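Local coordinates for protein Abbfa_003403 (Acinetobacter baumannii, PDB 4ZXH) that is a four-domain nonribosomal peptide synthetase module with condensation, adenylation, peptidyl carrier and thioesterase domains, probably assembling and releasing a peptide product, at residues A[981-986]-A[1035-1040]; A[976-981]-A[1043-1048]. One frame throughout, in Å; residues are numbered along the deposited sequence.

Interaction 1. Residues A[981-986]-A[1035-1040]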
loop_
_atom_site.group_PDB
_atom_site.type_symbol
_atom_site.label_atom_id
_atom_site.label_comp_id
_atom_site.label_asym_id
_atom_site.label_seq_id
_atom_site.Cartn_x
_atom_site.Cartn_y
_atom_site.Cartn_z
ATOM N N GLU A 981 -10.597 13.991 -24.364
ATOM C CA GLU A 981 -9.279 14.613 -24.434
ATOM C C GLU A 981 -8.174 13.758 -23.782
ATOM O O GLU A 981 -7.058 13.686 -24.289
ATOM C CB GLU A 981 -9.305 15.995 -23.785
ATOM C CG GLU A 981 -7.957 16.694 -23.797
ATOM C CD GLU A 981 -7.824 17.757 -24.882
ATOM O OE1 GLU A 981 -8.815 18.480 -25.141
ATOM O OE2 GLU A 981 -6.721 17.859 -25.477
ATOM N N LEU A 982 -8.472 13.109 -22.663
ATOM C CA LEU A 982 -7.471 12.255 -22.027
ATOM C C LEU A 982 -7.205 10.994 -22.851
ATOM O O LEU A 982 -6.064 10.559 -22.961
ATOM C CB LEU A 982 -7.897 11.872 -20.610
ATOM C CG LEU A 982 -8.020 13.049 -19.635
ATOM C CD1 LEU A 982 -8.683 12.623 -18.305
ATOM C CD2 LEU A 982 -6.644 13.685 -19.413
ATOM N N CYS A 983 -8.244 10.409 -23.438
ATOM C CA CYS A 983 -8.040 9.203 -24.229
ATOM C C CYS A 983 -7.166 9.503 -25.421
ATOM O O CYS A 983 -6.150 8.842 -25.623
ATOM C CB CYS A 983 -9.360 8.598 -24.701
ATOM S SG CYS A 983 -10.172 7.602 -23.468
ATOM N N THR A 984 -7.552 10.503 -26.204
ATOM C CA THR A 984 -6.711 10.940 -27.311
ATOM C C THR A 984 -5.271 11.238 -26.864
ATOM O O THR A 984 -4.320 10.912 -27.560
ATOM C CB THR A 984 -7.300 12.163 -27.975
ATOM O OG1 THR A 984 -8.530 11.779 -28.580
ATOM C CG2 THR A 984 -6.403 12.638 -29.056
ATOM N N THR A 985 -5.103 11.813 -25.681
ATOM C CA THR A 985 -3.755 12.126 -25.237
ATOM C C THR A 985 -2.997 10.853 -24.850
ATOM O O THR A 985 -1.852 10.659 -25.271
ATOM C CB THR A 985 -3.753 13.118 -24.083
ATOM O OG1 THR A 985 -4.340 14.346 -24.527
ATOM C CG2 THR A 985 -2.372 13.432 -23.728
ATOM N N PHE A 986 -3.632 9.969 -24.091
ATOM C CA PHE A 986 -3.026 8.660 -23.827
ATOM C C PHE A 986 -2.636 7.934 -25.107
ATOM O O PHE A 986 -1.514 7.411 -25.186
ATOM C CB PHE A 986 -3.956 7.760 -23.037
ATOM C CG PHE A 986 -3.910 7.983 -21.559
ATOM C CD1 PHE A 986 -3.781 9.275 -21.041
ATOM C CD2 PHE A 986 -4.043 6.903 -20.683
ATOM C CE1 PHE A 986 -3.768 9.491 -19.659
ATOM C CE2 PHE A 986 -4.030 7.104 -19.311
ATOM C CZ PHE A 986 -3.902 8.400 -18.790
ATOM N N SER A 1035 -4.063 7.138 -12.457
ATOM C CA SER A 1035 -3.405 6.768 -13.720
ATOM C C SER A 1035 -4.268 6.101 -14.818
ATOM O O SER A 1035 -3.757 5.689 -15.867
ATOM C CB SER A 1035 -2.219 5.860 -13.396
ATOM O OG SER A 1035 -2.621 4.843 -12.506
ATOM N N THR A 1036 -5.567 6.003 -14.590
ATOM C CA THR A 1036 -6.490 5.674 -15.669
ATOM C C THR A 1036 -7.196 6.933 -16.114
ATOM O O THR A 1036 -7.224 7.914 -15.372
ATOM C CB THR A 1036 -7.543 4.666 -15.253
ATOM O OG1 THR A 1036 -8.432 5.293 -14.317
ATOM C CG2 THR A 1036 -6.893 3.407 -14.654
ATOM N N VAL A 1037 -7.782 6.917 -17.310
ATOM C CA VAL A 1037 -8.498 8.097 -17.791
ATOM C C VAL A 1037 -9.700 8.387 -16.895
ATOM O O VAL A 1037 -9.980 9.544 -16.574
ATOM C CB VAL A 1037 -8.963 7.932 -19.232
ATOM C CG1 VAL A 1037 -9.860 9.085 -19.619
ATOM C CG2 VAL A 1037 -7.763 7.866 -20.153
ATOM N N GLU A 1038 -10.388 7.335 -16.452
ATOM C CA GLU A 1038 -11.540 7.553 -15.589
ATOM C C GLU A 1038 -11.146 8.321 -14.337
ATOM O O GLU A 1038 -11.752 9.353 -14.009
ATOM C CB GLU A 1038 -12.199 6.240 -15.181
ATOM C CG GLU A 1038 -13.595 6.453 -14.580
ATOM C CD GLU A 1038 -13.948 5.438 -13.514
ATOM O OE1 GLU A 1038 -13.038 5.031 -12.762
ATOM O OE2 GLU A 1038 -15.127 5.032 -13.440
ATOM N N ARG A 1039 -10.131 7.807 -13.639
ATOM C CA ARG A 1039 -9.783 8.327 -12.333
ATOM C C ARG A 1039 -9.223 9.742 -12.436
ATOM O O ARG A 1039 -9.530 10.601 -11.609
ATOM C CB ARG A 1039 -8.794 7.391 -11.638
ATOM C CG ARG A 1039 -9.507 6.226 -10.989
ATOM C CD ARG A 1039 -8.596 5.076 -10.556
ATOM N NE ARG A 1039 -7.491 5.431 -9.657
ATOM C CZ ARG A 1039 -7.624 6.043 -8.484
ATOM N NH1 ARG A 1039 -8.816 6.436 -8.034
ATOM N NH2 ARG A 1039 -6.553 6.290 -7.762
ATOM N N LEU A 1040 -8.415 9.986 -13.458
ATOM C CA LEU A 1040 -7.802 11.296 -13.636
ATOM C C LEU A 1040 -8.869 12.283 -14.059
ATOM O O LEU A 1040 -8.853 13.437 -13.659
ATOM C CB LEU A 1040 -6.675 11.219 -14.670
ATOM C CG LEU A 1040 -5.877 12.467 -15.054
ATOM C CD1 LEU A 1040 -5.107 13.056 -13.880
ATOM C CD2 LEU A 1040 -4.932 12.071 -16.170
#
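Residues 981-986 form the middle of helix 977-990, while 1035-1040 run from a loop into the first turn of helix 1037-1046. The backbones come closest at Leu982 and Val1037, whose CA atoms are 6.0 Å apart, and no hydrogen bond crosses between them. Thr1036 sits at the N-cap: its OG1 accepts from Arg1039 N at 3.1 Å along a nearly straight bond (165°). Val1037 is the centre of the contact. Its CG1, anti to the backbone N (chi1 172°), rests 3.6 Å from CB of Leu982. The other branch, CG2, stands over the middle of the Phe986 ring in a CH-pi contact, 3.9 Å from the ring centroid. SG of Cys983 closes on both valine methyls from the flank. Both helices belong to the helical bundle of the peptidyl carrier domain, the family fold that bears the phosphopantetheine arm; Leu982 and Thr985 also touch helix 1008-1022, so the first helix packs against two others at once. One turn further along the second helix, CD2 of Leu1040 meets CD2 of Leu982 at 4.0 Å, the two side chains crossing obliquely. CD2 of Leu1040 also lies at the edge of the Phe986 ring. Ser1035 O lies at that ring's edge too, in its plane and 3.7 Å from CE2 of Phe986, so the aromatic ring bridges the helix and the loop before the N-cap. Phe1001 meets Phe986 edge-to-face, and the hydroxyl of Ser1035 turns to Asp1000. On the first helix Glu981 O accepts from both N and OG1 of Thr985, the hydroxyl at 2.8 Å from above the carbonyl plane.

Interaction 2. Residues A[976-981]-A[1043-1048]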
loop_
_atom_site.group_PDB
_atom_site.type_symbol
_atom_site.label_atom_id
_atom_site.label_comp_id
_atom_site.label_asym_id
_atom_site.label_seq_id
_atom_site.Cartn_x
_atom_site.Cartn_y
_atom_site.Cartn_z
ATOM N N ASP A 976 -17.425 11.860 -21.901
ATOM C CA ASP A 976 -17.665 13.294 -21.980
ATOM C C ASP A 976 -16.428 13.975 -22.581
ATOM O O ASP A 976 -15.447 13.289 -22.888
ATOM C CB ASP A 976 -18.047 13.838 -20.587
ATOM C CG ASP A 976 -16.919 13.749 -19.572
ATOM O OD1 ASP A 976 -15.841 13.218 -19.901
ATOM O OD2 ASP A 976 -17.120 14.212 -18.423
ATOM N N PRO A 977 -16.467 15.310 -22.788
ATOM C CA PRO A 977 -15.276 15.958 -23.366
ATOM C C PRO A 977 -13.945 15.747 -22.596
ATOM O O PRO A 977 -12.887 15.678 -23.214
ATOM C CB PRO A 977 -15.670 17.441 -23.363
ATOM C CG PRO A 977 -17.159 17.421 -23.595
ATOM C CD PRO A 977 -17.647 16.202 -22.831
ATOM N N ILE A 978 -13.986 15.662 -21.275
ATOM C CA ILE A 978 -12.758 15.462 -20.521
ATOM C C ILE A 978 -12.167 14.082 -20.805
ATOM O O ILE A 978 -10.970 13.937 -21.045
ATOM C CB ILE A 978 -12.998 15.615 -19.010
ATOM C CG1 ILE A 978 -13.098 17.099 -18.616
ATOM C CG2 ILE A 978 -11.917 14.904 -18.223
ATOM C CD1 ILE A 978 -13.409 17.312 -17.149
ATOM N N GLU A 979 -12.998 13.056 -20.806
ATOM C CA GLU A 979 -12.453 11.734 -21.057
ATOM C C GLU A 979 -12.032 11.592 -22.534
ATOM O O GLU A 979 -11.069 10.883 -22.827
ATOM C CB GLU A 979 -13.455 10.651 -20.647
ATOM C CG GLU A 979 -13.806 10.691 -19.160
ATOM C CD GLU A 979 -14.837 9.657 -18.768
ATOM O OE1 GLU A 979 -15.439 9.026 -19.666
ATOM O OE2 GLU A 979 -15.050 9.478 -17.552
ATOM N N ILE A 980 -12.713 12.281 -23.455
ATOM C CA ILE A 980 -12.281 12.276 -24.857
ATOM C C ILE A 980 -10.867 12.859 -25.013
ATOM O O ILE A 980 -10.020 12.258 -25.677
ATOM C CB ILE A 980 -13.271 13.038 -25.762
ATOM C CG1 ILE A 980 -14.581 12.249 -25.840
ATOM C CG2 ILE A 980 -12.696 13.217 -27.147
ATOM C CD1 ILE A 980 -15.675 12.923 -26.657
ATOM N N GLU A 981 -10.597 13.991 -24.364
ATOM C CA GLU A 981 -9.279 14.613 -24.434
ATOM C C GLU A 981 -8.174 13.758 -23.782
ATOM O O GLU A 981 -7.058 13.686 -24.289
ATOM C CB GLU A 981 -9.305 15.995 -23.785
ATOM C CG GLU A 981 -7.957 16.694 -23.797
ATOM C CD GLU A 981 -7.824 17.757 -24.882
ATOM O OE1 GLU A 981 -8.815 18.480 -25.141
ATOM O OE2 GLU A 981 -6.721 17.859 -25.477
ATOM N N ILE A 1043 -10.794 13.692 -11.173
ATOM C CA ILE A 1043 -9.974 14.712 -10.529
ATOM C C ILE A 1043 -10.048 16.052 -11.253
ATOM O O ILE A 1043 -10.226 17.098 -10.639
ATOM C CB ILE A 1043 -8.507 14.258 -10.463
ATOM C CG1 ILE A 1043 -8.355 13.174 -9.402
ATOM C CG2 ILE A 1043 -7.576 15.432 -10.179
ATOM C CD1 ILE A 1043 -8.983 13.556 -8.091
ATOM N N ILE A 1044 -9.901 16.010 -12.568
ATOM C CA ILE A 1044 -9.961 17.210 -13.377
ATOM C C ILE A 1044 -11.372 17.806 -13.376
ATOM O O ILE A 1044 -11.548 19.027 -13.363
ATOM C CB ILE A 1044 -9.525 16.899 -14.799
ATOM C CG1 ILE A 1044 -8.038 16.579 -14.817
ATOM C CG2 ILE A 1044 -9.811 18.047 -15.719
ATOM C CD1 ILE A 1044 -7.538 16.154 -16.182
ATOM N N ARG A 1045 -12.369 16.926 -13.359
ATOM C CA ARG A 1045 -13.782 17.311 -13.389
ATOM C C ARG A 1045 -14.188 18.115 -12.155
ATOM O O ARG A 1045 -15.084 18.973 -12.231
ATOM C CB ARG A 1045 -14.650 16.061 -13.512
ATOM C CG ARG A 1045 -16.105 16.323 -13.776
ATOM C CD ARG A 1045 -16.847 15.034 -14.119
ATOM N NE ARG A 1045 -16.384 14.459 -15.382
ATOM C CZ ARG A 1045 -15.729 13.306 -15.485
ATOM N NH1 ARG A 1045 -15.462 12.579 -14.405
ATOM N NH2 ARG A 1045 -15.347 12.868 -16.672
ATOM N N GLU A 1046 -13.529 17.820 -11.028
ATOM C CA GLU A 1046 -13.780 18.498 -9.752
ATOM C C GLU A 1046 -13.496 19.990 -9.833
ATOM O O GLU A 1046 -14.140 20.786 -9.151
ATOM C CB GLU A 1046 -12.929 17.901 -8.624
ATOM C CG GLU A 1046 -13.444 16.615 -8.012
ATOM C CD GLU A 1046 -12.458 15.993 -7.018
ATOM O OE1 GLU A 1046 -11.402 16.615 -6.735
ATOM O OE2 GLU A 1046 -12.741 14.873 -6.529
ATOM N N ASN A 1047 -12.506 20.356 -10.642
ATOM C CA ASN A 1047 -12.121 21.751 -10.817
ATOM C C ASN A 1047 -13.030 22.468 -11.805
ATOM O O ASN A 1047 -12.807 22.401 -13.011
ATOM C CB ASN A 1047 -10.675 21.841 -11.293
ATOM C CG ASN A 1047 -10.182 23.271 -11.407
ATOM O OD1 ASN A 1047 -10.952 24.232 -11.318
ATOM N ND2 ASN A 1047 -8.885 23.417 -11.616
ATOM N N LYS A 1048 -14.029 23.181 -11.299
ATOM C CA LYS A 1048 -15.003 23.837 -12.174
ATOM C C LYS A 1048 -14.407 25.009 -12.969
ATOM O O LYS A 1048 -15.066 25.568 -13.843
ATOM C CB LYS A 1048 -16.203 24.323 -11.362
HETATM O O HOH W 1 -13.971 10.450 -15.290
#
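Asp976 opens the first segment as N-cap of helix 977-990. With CG in the crowded position between the backbone N and the carbonyl carbon (chi1 66°), its OD1 turns back to accept from Glu979 N at 3.0 Å, nearly straight at 166°. The same carboxylate forms a salt bridge with Arg1045, tip to tip, with the two planes 46° apart. Arg1045 NH2 reaches the syn lone pair of Asp976 OD2 at 2.8 Å, and weaker bonds run from NH2 to OD1 and from NE to OD2. Capping and ion pairing thus share one carboxylate, which fixes its rotation, and its charge probably favours the helix start as well as the guanidinium. Ile978, in the first turn, points to helix 1037-1046: CD1 sits 3.8 Å from CA of Arg1045 and 3.9 Å from CG2 of Ile1044, an apolar layer beside the ion pair. The contact joins the start of the first helix of the carrier domain's bundle to the end of its last, where the chain leaves toward the thioesterase domain. Glu979, extended beyond CG, crosses obliquely to Arg1045, which is bent at chi3, OE2 lying 3.5 Å from NH2 in a longer salt bridge. A water links them, donating to Glu979 OE2 and accepting from Arg1045 NH1, each at 2.7 Å. The NH1 of Arg1045 also pairs with Asp1230, and Glu979 OE2 has a second cationic partner in Arg975. Asp976 also packs on Pro1228 and Tyr1239 of the thioesterase domain.

In the fold
Interactions 1 and 2 hold the same two helices, 977-990 and 1037-1046, and their centres lie 9 Å apart. Both are buried, yet their chemistry differs. Interaction 1 is an apolar core seam in which no hydrogen bond crosses, whereas interaction 2 is dominated by a network of charges with the apolar packing of Ile978 beside it. Each includes an N-cap, that of 977-990 in interaction 2 and that of 1037-1046 in interaction 1; the helices run obliquely in roughly opposite senses. The two contacts meet: CD2 of Leu982 lies 4.2 Å from CD1 of Ile1044, and CG1 of Val1037 packs on Glu979 O at 3.9 Å.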